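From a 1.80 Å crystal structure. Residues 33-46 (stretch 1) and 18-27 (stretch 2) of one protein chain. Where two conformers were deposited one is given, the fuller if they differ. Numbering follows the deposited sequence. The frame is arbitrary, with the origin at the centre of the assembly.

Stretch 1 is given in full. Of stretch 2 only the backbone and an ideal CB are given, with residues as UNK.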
# COMPACT_ATOMS: atom_id res chain seq x y z
N SER A 33 0.09 15.26 -14.58
CA SER A 33 -0.38 13.88 -14.35
C SER A 33 0.25 13.35 -13.05
O SER A 33 1.25 13.93 -12.56
CB SER A 33 -0.06 12.98 -15.55
OG SER A 33 1.36 12.89 -15.71
N LEU A 34 -0.32 12.27 -12.51
CA LEU A 34 0.26 11.56 -11.35
C LEU A 34 0.64 10.17 -11.78
O LEU A 34 -0.10 9.49 -12.50
CB LEU A 34 -0.77 11.43 -10.22
CG LEU A 34 -1.25 12.76 -9.66
CD1 LEU A 34 -2.32 12.35 -8.57
CD2 LEU A 34 -0.06 13.50 -9.09
N THR A 35 1.79 9.74 -11.28
CA THR A 35 2.25 8.37 -11.52
C THR A 35 2.48 7.70 -10.17
O THR A 35 2.96 8.33 -9.23
CB THR A 35 3.54 8.37 -12.39
OG1 THR A 35 3.27 9.03 -13.63
CG2 THR A 35 3.95 6.95 -12.71
N PHE A 36 2.11 6.43 -10.11
CA PHE A 36 2.24 5.69 -8.87
C PHE A 36 2.52 4.22 -9.10
O PHE A 36 2.16 3.65 -10.15
CB PHE A 36 0.98 5.90 -8.00
CG PHE A 36 -0.32 5.78 -8.75
CD1 PHE A 36 -1.01 4.56 -8.83
CD2 PHE A 36 -0.87 6.91 -9.38
CE1 PHE A 36 -2.20 4.45 -9.53
CE2 PHE A 36 -2.08 6.81 -10.08
CZ PHE A 36 -2.74 5.57 -10.16
N GLY A 37 3.18 3.62 -8.10
CA GLY A 37 3.61 2.24 -8.20
C GLY A 37 3.23 1.39 -6.99
O GLY A 37 3.08 0.19 -7.13
N TYR A 38 3.15 1.99 -5.80
CA TYR A 38 2.81 1.19 -4.61
C TYR A 38 1.34 0.79 -4.62
O TYR A 38 0.52 1.50 -5.16
CB TYR A 38 3.14 1.95 -3.32
CG TYR A 38 4.62 1.98 -3.06
CD1 TYR A 38 5.32 0.81 -2.73
CD2 TYR A 38 5.34 3.17 -3.17
CE1 TYR A 38 6.69 0.84 -2.50
CE2 TYR A 38 6.73 3.20 -2.92
CZ TYR A 38 7.38 2.03 -2.61
OH TYR A 38 8.76 2.03 -2.33
N PRO A 39 1.00 -0.37 -4.04
CA PRO A 39 -0.43 -0.76 -4.06
C PRO A 39 -1.21 0.08 -3.03
O PRO A 39 -0.60 0.69 -2.14
CB PRO A 39 -0.41 -2.22 -3.56
CG PRO A 39 0.84 -2.27 -2.68
CD PRO A 39 1.86 -1.36 -3.37
N GLY A 40 -2.52 0.22 -3.24
CA GLY A 40 -3.39 0.93 -2.29
C GLY A 40 -3.50 2.44 -2.52
O GLY A 40 -4.28 3.12 -1.81
N VAL A 41 -2.69 2.97 -3.44
CA VAL A 41 -2.78 4.39 -3.80
C VAL A 41 -4.23 4.61 -4.28
O VAL A 41 -4.72 3.89 -5.15
CB VAL A 41 -1.79 4.78 -4.88
CG1 VAL A 41 -2.06 6.25 -5.36
CG2 VAL A 41 -0.33 4.60 -4.33
N SER A 42 -4.88 5.60 -3.67
CA SER A 42 -6.30 5.79 -3.86
C SER A 42 -6.56 7.26 -4.27
O SER A 42 -6.17 8.18 -3.53
CB SER A 42 -7.00 5.47 -2.54
OG SER A 42 -6.87 4.09 -2.20
N LEU A 43 -7.25 7.44 -5.40
CA LEU A 43 -7.55 8.78 -5.92
C LEU A 43 -9.06 8.88 -5.97
O LEU A 43 -9.74 7.96 -6.44
CB LEU A 43 -6.98 8.97 -7.32
CG LEU A 43 -5.56 8.49 -7.58
CD1 LEU A 43 -5.05 8.90 -8.99
CD2 LEU A 43 -4.69 9.03 -6.56
N SER A 44 -9.59 10.00 -5.47
CA SER A 44 -11.05 10.06 -5.32
C SER A 44 -11.56 11.45 -5.62
O SER A 44 -10.87 12.45 -5.43
CB SER A 44 -11.53 9.62 -3.92
OG SER A 44 -10.86 10.30 -2.82
N THR A 45 -12.83 11.52 -6.01
CA THR A 45 -13.41 12.81 -6.39
C THR A 45 -14.92 12.65 -6.17
O THR A 45 -15.48 11.54 -6.24
CB THR A 45 -13.09 13.20 -7.86
OG1 THR A 45 -13.73 14.43 -8.20
CG2 THR A 45 -13.61 12.13 -8.86
N ILE A 46 -15.58 13.78 -5.93
CA ILE A 46 -17.06 13.77 -5.84
C ILE A 46 -17.49 14.78 -6.91
O ILE A 46 -16.90 15.85 -7.03
CB ILE A 46 -17.54 14.26 -4.49
CG1 ILE A 46 -17.14 13.27 -3.38
CG2 ILE A 46 -19.04 14.34 -4.46
CD1 ILE A 46 -17.00 13.92 -2.04
N UNK A 18 -6.62 20.14 -7.16
CA UNK A 18 -7.07 20.06 -5.77
C UNK A 18 -8.40 19.36 -5.58
O UNK A 18 -8.74 19.03 -4.45
CB UNK A 18 -7.17 21.47 -5.18
N UNK A 19 -9.19 19.19 -6.65
CA UNK A 19 -10.45 18.47 -6.52
C UNK A 19 -10.24 16.97 -6.41
O UNK A 19 -11.15 16.26 -6.00
CB UNK A 19 -11.36 18.78 -7.71
N UNK A 20 -9.05 16.49 -6.77
CA UNK A 20 -8.79 15.05 -6.68
C UNK A 20 -7.99 14.75 -5.41
O UNK A 20 -6.84 15.23 -5.24
CB UNK A 20 -8.04 14.55 -7.92
N UNK A 21 -8.63 14.04 -4.49
CA UNK A 21 -8.02 13.59 -3.25
C UNK A 21 -7.06 12.43 -3.54
O UNK A 21 -7.34 11.60 -4.41
CB UNK A 21 -9.09 13.17 -2.24
N UNK A 22 -5.93 12.38 -2.81
CA UNK A 22 -4.94 11.36 -3.09
C UNK A 22 -4.48 10.82 -1.76
O UNK A 22 -4.06 11.60 -0.86
CB UNK A 22 -3.77 11.90 -3.91
N UNK A 23 -4.51 9.51 -1.64
CA UNK A 23 -3.96 8.87 -0.44
C UNK A 23 -2.96 7.83 -0.96
O UNK A 23 -3.33 6.97 -1.76
CB UNK A 23 -5.05 8.24 0.43
N UNK A 24 -1.71 7.91 -0.54
CA UNK A 24 -0.68 6.96 -1.07
C UNK A 24 0.36 7.76 -1.84
O UNK A 24 0.12 8.92 -2.22
CB UNK A 24 -1.30 5.89 -1.97
N UNK A 25 1.53 7.18 -2.06
CA UNK A 25 2.58 7.90 -2.76
C UNK A 25 2.35 8.09 -4.26
O UNK A 25 2.14 7.11 -5.00
CB UNK A 25 3.91 7.17 -2.55
N UNK A 26 2.45 9.34 -4.71
CA UNK A 26 2.36 9.65 -6.14
C UNK A 26 3.51 10.58 -6.55
O UNK A 26 4.01 11.38 -5.74
CB UNK A 26 1.01 10.29 -6.47
N UNK A 27 3.93 10.49 -7.82
CA UNK A 27 4.91 11.41 -8.38
C UNK A 27 4.14 12.40 -9.29
O UNK A 27 3.33 11.98 -10.11
CB UNK A 27 6.00 10.66 -9.15

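Stretch 2 runs antiparallel to stretch 1, pairing at two places, 21 to 23 with Ser-42 to Ser-44 and 27 with Thr-35.

Position 18 has phi -63° and lies out of reach of stretch 1. Many residues would suit; proline fits that phi. It is Pro-18.

At position 19 the CB points sideways, 5.0 Å from Thr-45 OG1. Many side chains could fit. It is His-19. Its O accepts from water 1 (2.7 Å), which accepts from Ile-46 N (3.0 Å).

At position 20 the CB is near Thr-45 CB, and Leu-43 is close. An apolar side chain would suit. It is Ile-20, with CG2 4.2 Å from Leu-43 CB.

Position 21 lies opposite Ser-44, its CB close to Ser-44 OG. Most unbranched side chains could leave past the serine. It is Gln-21. Its N donates to Ser-44 O (2.9 Å), and its O accepts from Ser-44 N (3.0 Å). Its OE1 turns back to accept from the backbone N of 22 (2.9 Å).

At position 22 the CB is near Leu-43 CD2 and Leu-34 CD1. Valine, isoleucine or leucine would suit. It is Val-22. CG1 meets Leu-43 CD2 at 3.8 Å, and CG2 meets Leu-34 CD1 at 3.9 Å.

Position 23 pairs with Ser-42 on the same face as 21. A long, flexible side chain could reach along that serine. It is Met-23, with CE 4.0 Å from Ser-42 OG. Its N and O both bond to Ser-42, to O and N respectively, each at 2.8 Å.

At position 24 an ideal CB would clash with Val-41 CA at 2.8 Å, and phi 116°, psi 161° would jam it against the preceding carbonyl. Only glycine suits. It is Gly-24.

At position 25 the CB is 4.3 Å from Tyr-38 CD2. Aromatic, aliphatic or long side chains could pass close to that ring. It is Arg-25, with CD 4.2 Å from Tyr-38 CE2. Water 2 links its O (2.7 Å) to Gly-37 N (2.9 Å).

At position 26 the CB is near Leu-34 CD2 and Phe-36 CB. Threonine or valine would suit. It is Thr-26, with CG2 3.8 Å from Val-41 CG1.

At position 27 the CB is on the same face as the Thr-35 side chain, 3.8 Å from Thr-35 O. Polar, branched or aromatic side chains could fit. It is His-27. Its N donates to Thr-35 O (2.8 Å), and its O accepts from Thr-35 N (3.0 Å).

Stretch 2 (18-27) PHIQVMGRTH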
# COMPACT_ATOMS: atom_id res chain seq x y z
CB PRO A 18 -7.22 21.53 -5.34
CG PRO A 18 -6.69 22.34 -6.38
CD PRO A 18 -6.36 21.53 -7.61
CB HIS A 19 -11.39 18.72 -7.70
CG HIS A 19 -11.88 20.14 -7.79
ND1 HIS A 19 -11.19 21.12 -8.48
CD2 HIS A 19 -12.97 20.75 -7.27
CE1 HIS A 19 -11.84 22.27 -8.39
NE2 HIS A 19 -12.93 22.07 -7.67
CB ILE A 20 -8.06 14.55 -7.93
CG1 ILE A 20 -8.95 14.72 -9.16
CG2 ILE A 20 -7.71 13.04 -7.77
CD1 ILE A 20 -8.22 14.48 -10.37
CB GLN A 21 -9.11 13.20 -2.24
CG GLN A 21 -8.51 12.95 -0.80
CD GLN A 21 -7.67 14.14 -0.31
OE1 GLN A 21 -6.47 14.23 -0.58
NE2 GLN A 21 -8.31 15.09 0.40
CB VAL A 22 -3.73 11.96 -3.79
CG1 VAL A 22 -2.63 10.87 -4.01
CG2 VAL A 22 -4.17 12.56 -5.17
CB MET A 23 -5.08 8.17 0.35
CG MET A 23 -4.51 7.53 1.70
SD MET A 23 -5.85 6.66 2.53
CE MET A 23 -6.02 5.13 1.59
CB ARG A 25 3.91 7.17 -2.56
CG ARG A 25 4.33 7.21 -1.08
CD ARG A 25 5.77 6.69 -0.89
NE ARG A 25 6.17 6.68 0.52
CZ ARG A 25 7.37 6.28 0.94
NH1 ARG A 25 8.30 5.92 0.08
NH2 ARG A 25 7.67 6.28 2.24
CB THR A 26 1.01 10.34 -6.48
OG1 THR A 26 0.90 11.58 -5.75
CG2 THR A 26 -0.17 9.40 -6.14
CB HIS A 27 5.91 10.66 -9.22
CG HIS A 27 6.98 11.56 -9.75
ND1 HIS A 27 7.97 12.07 -8.95
CD2 HIS A 27 7.16 12.11 -10.98
CE1 HIS A 27 8.76 12.86 -9.67
NE2 HIS A 27 8.28 12.90 -10.91
O HOH W 1 -13.86 16.19 -5.88
O HOH W 2 3.78 5.01 -5.65
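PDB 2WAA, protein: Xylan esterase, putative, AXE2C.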